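Local coordinates for sarcolemmal membrane-associated protein (Homo sapiens, PDB 6AR0), which acts, as a protein of which this chain is the FHA domain, with the STRIPAK core complex to dephosphorylate STK3 and so inhibit Hippo signalling, at residues L5-R11 with V122-F128; F46-L51 with H118-V122. All coordinates share one frame; numbering follows the deposited sequence.

Interaction 1 (L5-R11 with V122-F128); sequences LAIFTCR and VSTIKLF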
# COMPACT_ATOMS: atom_id res chain seq x y z
N LEU A 5 7.41 -6.08 10.14
CA LEU A 5 6.33 -5.12 10.36
C LEU A 5 6.43 -3.97 9.36
O LEU A 5 7.51 -3.42 9.14
CB LEU A 5 6.43 -4.54 11.78
CG LEU A 5 5.54 -3.36 12.16
CD1 LEU A 5 4.06 -3.73 12.10
CD2 LEU A 5 5.91 -2.84 13.54
N ALA A 6 5.28 -3.61 8.80
CA ALA A 6 5.11 -2.39 8.03
C ALA A 6 4.10 -1.50 8.73
O ALA A 6 2.97 -1.93 8.98
CB ALA A 6 4.60 -2.69 6.62
N ILE A 7 4.50 -0.27 9.04
CA ILE A 7 3.59 0.72 9.61
C ILE A 7 3.21 1.69 8.51
O ILE A 7 4.07 2.30 7.88
CB ILE A 7 4.24 1.47 10.78
CG1 ILE A 7 4.58 0.49 11.93
CG2 ILE A 7 3.31 2.58 11.27
CD1 ILE A 7 5.23 1.14 13.14
N PHE A 8 1.90 1.81 8.27
CA PHE A 8 1.35 2.74 7.28
C PHE A 8 0.75 3.93 8.02
O PHE A 8 -0.15 3.74 8.84
CB PHE A 8 0.21 2.10 6.49
CG PHE A 8 0.61 0.99 5.55
CD1 PHE A 8 0.58 1.20 4.19
CD2 PHE A 8 0.93 -0.28 6.01
CE1 PHE A 8 0.90 0.18 3.31
CE2 PHE A 8 1.25 -1.31 5.13
CZ PHE A 8 1.22 -1.07 3.78
N THR A 9 1.23 5.14 7.73
CA THR A 9 0.66 6.36 8.31
C THR A 9 0.11 7.25 7.21
O THR A 9 0.69 7.36 6.13
CB THR A 9 1.69 7.12 9.15
OG1 THR A 9 2.86 7.37 8.39
CG2 THR A 9 2.06 6.31 10.36
N CYS A 10 -1.00 7.90 7.50
CA CYS A 10 -1.76 8.66 6.51
C CYS A 10 -1.12 10.02 6.25
O CYS A 10 -0.97 10.83 7.18
CB CYS A 10 -3.16 8.82 7.07
SG CYS A 10 -4.36 9.67 6.07
N ARG A 11 -0.79 10.31 4.99
CA ARG A 11 -0.20 11.58 4.60
C ARG A 11 -1.27 12.66 4.44
O ARG A 11 -2.45 12.35 4.30
CB ARG A 11 0.54 11.42 3.28
CG ARG A 11 1.78 10.55 3.37
CD ARG A 11 2.99 11.34 3.79
NE ARG A 11 3.44 12.23 2.73
CZ ARG A 11 4.55 12.96 2.80
NH1 ARG A 11 5.33 12.93 3.87
NH2 ARG A 11 4.89 13.73 1.78
N VAL A 122 -2.60 7.68 0.32
CA VAL A 122 -1.22 8.14 0.26
C VAL A 122 -0.64 7.93 1.65
O VAL A 122 -1.14 8.51 2.63
CB VAL A 122 -1.09 9.61 -0.18
CG1 VAL A 122 0.37 9.96 -0.41
CG2 VAL A 122 -1.92 9.90 -1.43
N SER A 123 0.40 7.11 1.76
CA SER A 123 0.89 6.67 3.06
C SER A 123 2.40 6.79 3.13
O SER A 123 3.11 6.61 2.13
CB SER A 123 0.49 5.20 3.26
OG SER A 123 0.78 4.62 4.51
N THR A 124 2.92 7.11 4.30
CA THR A 124 4.31 6.81 4.58
C THR A 124 4.37 5.38 5.06
O THR A 124 3.48 4.94 5.80
CB THR A 124 4.83 7.70 5.71
OG1 THR A 124 4.65 9.07 5.33
CG2 THR A 124 6.30 7.43 6.01
N ILE A 125 5.39 4.63 4.66
CA ILE A 125 5.59 3.27 5.15
C ILE A 125 6.92 3.22 5.88
O ILE A 125 7.95 3.67 5.35
CB ILE A 125 5.45 2.21 4.03
CG1 ILE A 125 5.21 0.80 4.59
CG2 ILE A 125 6.64 2.27 3.06
CD1 ILE A 125 4.77 -0.25 3.55
N LYS A 126 6.91 2.68 7.09
CA LYS A 126 8.10 2.41 7.87
C LYS A 126 8.20 0.90 8.06
O LYS A 126 7.18 0.24 8.28
CB LYS A 126 8.05 3.12 9.22
CG LYS A 126 8.04 4.64 9.08
CD LYS A 126 9.38 5.18 8.58
CE LYS A 126 9.38 6.69 8.43
NZ LYS A 126 9.63 7.37 9.73
N LEU A 127 9.40 0.37 7.90
CA LEU A 127 9.58 -1.07 7.74
C LEU A 127 10.59 -1.57 8.76
O LEU A 127 11.65 -0.95 8.95
CB LEU A 127 10.11 -1.39 6.34
CG LEU A 127 9.20 -0.92 5.20
CD1 LEU A 127 9.93 -1.08 3.86
CD2 LEU A 127 7.89 -1.72 5.21
N PHE A 128 10.27 -2.69 9.39
CA PHE A 128 11.08 -3.25 10.46
C PHE A 128 11.28 -4.74 10.25
O PHE A 128 10.32 -5.47 9.96
CB PHE A 128 10.45 -2.98 11.83
CG PHE A 128 10.18 -1.53 12.05
CD1 PHE A 128 11.16 -0.70 12.56
CD2 PHE A 128 8.98 -0.99 11.66
CE1 PHE A 128 10.92 0.66 12.69
CE2 PHE A 128 8.74 0.36 11.80
CZ PHE A 128 9.71 1.19 12.32
O HOH W 1 2.46 9.94 6.85
O HOH W 2 6.56 10.79 5.43
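Leu5 to Cys10 pair with Ser123 to Phe128 as neighbouring antiparallel strands, the first and last of the FHA beta sandwich, and their two sheet faces differ sharply. Backbone bonds recur at alternate residues, as where Ile7 N gives to Lys126 O at 2.8 Å, nearly straight at 169°. The ladder runs past the end of strand 5-10, since Arg11 N still reaches Val122 O at 3.0 Å. On the buried face, Ile125 CD1 lies over the Phe8 ring, 4.0 Å from its centroid and offset toward the rim, a CH-pi contact, while Ser123 OG sits at the ring edge. Ile125 CG1 stands anti to the backbone N (chi1 -162°), which, with the chain extended beyond it, carries CD1 across to the ring and to Ala6 CB. With an alanine at Phe8, Ile125 CD1 would probably lose the ring face it rests on, opening a gap beside Ser123. On the other face, one water joins Thr9 OG1 (3.0 Å) to Thr124 OG1 (2.8 Å), and farther along Ile7 CD1 meets Phe128 CE2 at 3.8 Å. Strand 20-23 flanks 5-10 through Ala6 and Phe8, whereas strand 102-105 borders 122-128 at Ser123, and Ile97 of the second sheet packs on Ile125 and Leu127.

Interaction 2 (F46-L51 with H118-V122); sequences FDCKVL and HGCIV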
# COMPACT_ATOMS: atom_id res chain seq x y z
N PHE A 46 -8.59 -0.78 2.72
CA PHE A 46 -8.97 0.62 2.87
C PHE A 46 -10.36 0.88 2.32
O PHE A 46 -10.71 0.43 1.22
CB PHE A 46 -7.97 1.54 2.15
CG PHE A 46 -6.56 1.43 2.67
CD1 PHE A 46 -6.15 2.13 3.80
CD2 PHE A 46 -5.66 0.59 2.05
CE1 PHE A 46 -4.86 1.99 4.28
CE2 PHE A 46 -4.37 0.45 2.54
CZ PHE A 46 -3.98 1.16 3.65
N ASP A 47 -11.15 1.61 3.08
CA ASP A 47 -12.42 2.14 2.60
C ASP A 47 -12.07 3.36 1.75
O ASP A 47 -11.85 4.46 2.27
CB ASP A 47 -13.30 2.49 3.79
CG ASP A 47 -14.63 3.05 3.39
OD1 ASP A 47 -14.92 3.09 2.17
OD2 ASP A 47 -15.38 3.42 4.31
N CYS A 48 -11.94 3.14 0.44
CA CYS A 48 -11.50 4.16 -0.50
C CYS A 48 -11.96 3.72 -1.88
O CYS A 48 -11.60 2.63 -2.34
CB CYS A 48 -9.97 4.29 -0.47
SG CYS A 48 -9.29 5.50 -1.62
N LYS A 49 -12.72 4.59 -2.55
CA LYS A 49 -13.42 4.21 -3.76
C LYS A 49 -12.47 3.82 -4.88
O LYS A 49 -12.81 2.97 -5.72
CB LYS A 49 -14.30 5.38 -4.22
CG LYS A 49 -15.24 5.03 -5.34
CD LYS A 49 -16.11 6.20 -5.75
CE LYS A 49 -17.04 5.81 -6.88
NZ LYS A 49 -17.72 7.00 -7.43
N VAL A 50 -11.32 4.48 -4.97
CA VAL A 50 -10.46 4.36 -6.14
C VAL A 50 -9.57 3.13 -6.10
O VAL A 50 -8.86 2.88 -7.09
CB VAL A 50 -9.67 5.66 -6.38
CG1 VAL A 50 -10.60 6.88 -6.49
CG2 VAL A 50 -8.65 5.89 -5.30
N LEU A 51 -9.58 2.35 -5.03
CA LEU A 51 -8.80 1.12 -4.97
C LEU A 51 -9.55 -0.03 -5.62
O LEU A 51 -10.78 -0.11 -5.55
CB LEU A 51 -8.47 0.71 -3.54
CG LEU A 51 -7.15 1.31 -3.00
CD1 LEU A 51 -7.21 2.82 -2.84
CD2 LEU A 51 -6.76 0.66 -1.69
N HIS A 118 -12.92 12.17 -5.48
CA HIS A 118 -12.61 11.08 -4.56
C HIS A 118 -11.12 10.96 -4.37
O HIS A 118 -10.37 10.84 -5.34
CB HIS A 118 -13.14 9.78 -5.13
CG HIS A 118 -14.61 9.79 -5.29
ND1 HIS A 118 -15.46 9.67 -4.22
CD2 HIS A 118 -15.39 9.98 -6.38
CE1 HIS A 118 -16.71 9.77 -4.64
NE2 HIS A 118 -16.69 9.94 -5.95
N GLY A 119 -10.70 10.91 -3.13
CA GLY A 119 -9.29 10.81 -2.83
C GLY A 119 -8.75 9.39 -2.93
O GLY A 119 -9.47 8.40 -3.05
N CYS A 120 -7.42 9.29 -2.88
CA CYS A 120 -6.70 8.03 -2.96
C CYS A 120 -5.91 7.82 -1.66
O CYS A 120 -5.84 8.71 -0.80
CB CYS A 120 -5.76 8.01 -4.17
SG CYS A 120 -4.47 9.26 -4.15
N ILE A 121 -5.32 6.64 -1.50
CA ILE A 121 -4.56 6.36 -0.29
C ILE A 121 -3.11 6.78 -0.53
O ILE A 121 -2.47 6.31 -1.48
CB ILE A 121 -4.65 4.88 0.08
CG1 ILE A 121 -6.10 4.50 0.42
CG2 ILE A 121 -3.70 4.54 1.22
CD1 ILE A 121 -6.68 5.18 1.64
N VAL A 122 -2.60 7.68 0.32
CA VAL A 122 -1.22 8.14 0.26
C VAL A 122 -0.64 7.93 1.65
O VAL A 122 -1.14 8.51 2.63
CB VAL A 122 -1.09 9.61 -0.18
CG1 VAL A 122 0.37 9.96 -0.41
CG2 VAL A 122 -1.92 9.90 -1.43
O HOH W 3 -12.06 7.53 -2.31
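Ile121 meets Phe46 through two branches: its CG2 stands over the centre of the ring, 4.1 Å from the centroid and 8° off the normal, a CH-pi contact, while CD1 lies 3.8 Å from Phe46 CD1. With CG1 anti to the carbonyl carbon (chi1 -64°), Ile121 also sets that atom 3.8 Å from Leu51 CD1. Cys48 SG comes 3.2 Å from Gly119 O, and Val50 CG2 packs on Cys120 CB at 3.8 Å. Farther out, the extended chain of Lys49 runs across His118, setting CD over the middle of the imidazole, 3.7 Å from its centroid, in a second CH-pi contact. No clear direct hydrogen bond crosses between the segments; a water instead accepts from Lys49 N at 3.0 Å and donates to Gly119 O at 2.8 Å. The loop belongs to the FHA domain, a beta sandwich in which loops at one end bind phosphopeptides in the family, and here it leads from strand 44-46 to strand 56-61. Its type I turn, Cys48 to Leu51, presents Lys49 and Val50 to the other chain segment. In the second shell, Glu111 forms a salt bridge with Lys49 NZ, so the lysine is held at its tip as well as along its chain. Asn76 and Arg32 hold the carbonyls of Val50 and Leu51, and Phe17 meets the Phe46 ring edge-to-face.

Interactions 1 and 2 use strand 117-128 in two ways, regular pairing and irregular loop packing; they share Val122 and have centres about 16 Å apart. In interaction 1 the strand runs beside its sheet neighbour 5-10, and a backbone ladder carries the pairing between a buried, largely apolar face and a partly exposed one. In interaction 2 its earlier portion meets a loop attached to the other sheet, so side chains and a bridging water replace the ladder. Interaction 2 is the more buried overall, although its lysine-histidine end reaches the surface; interaction 1 is partly buried.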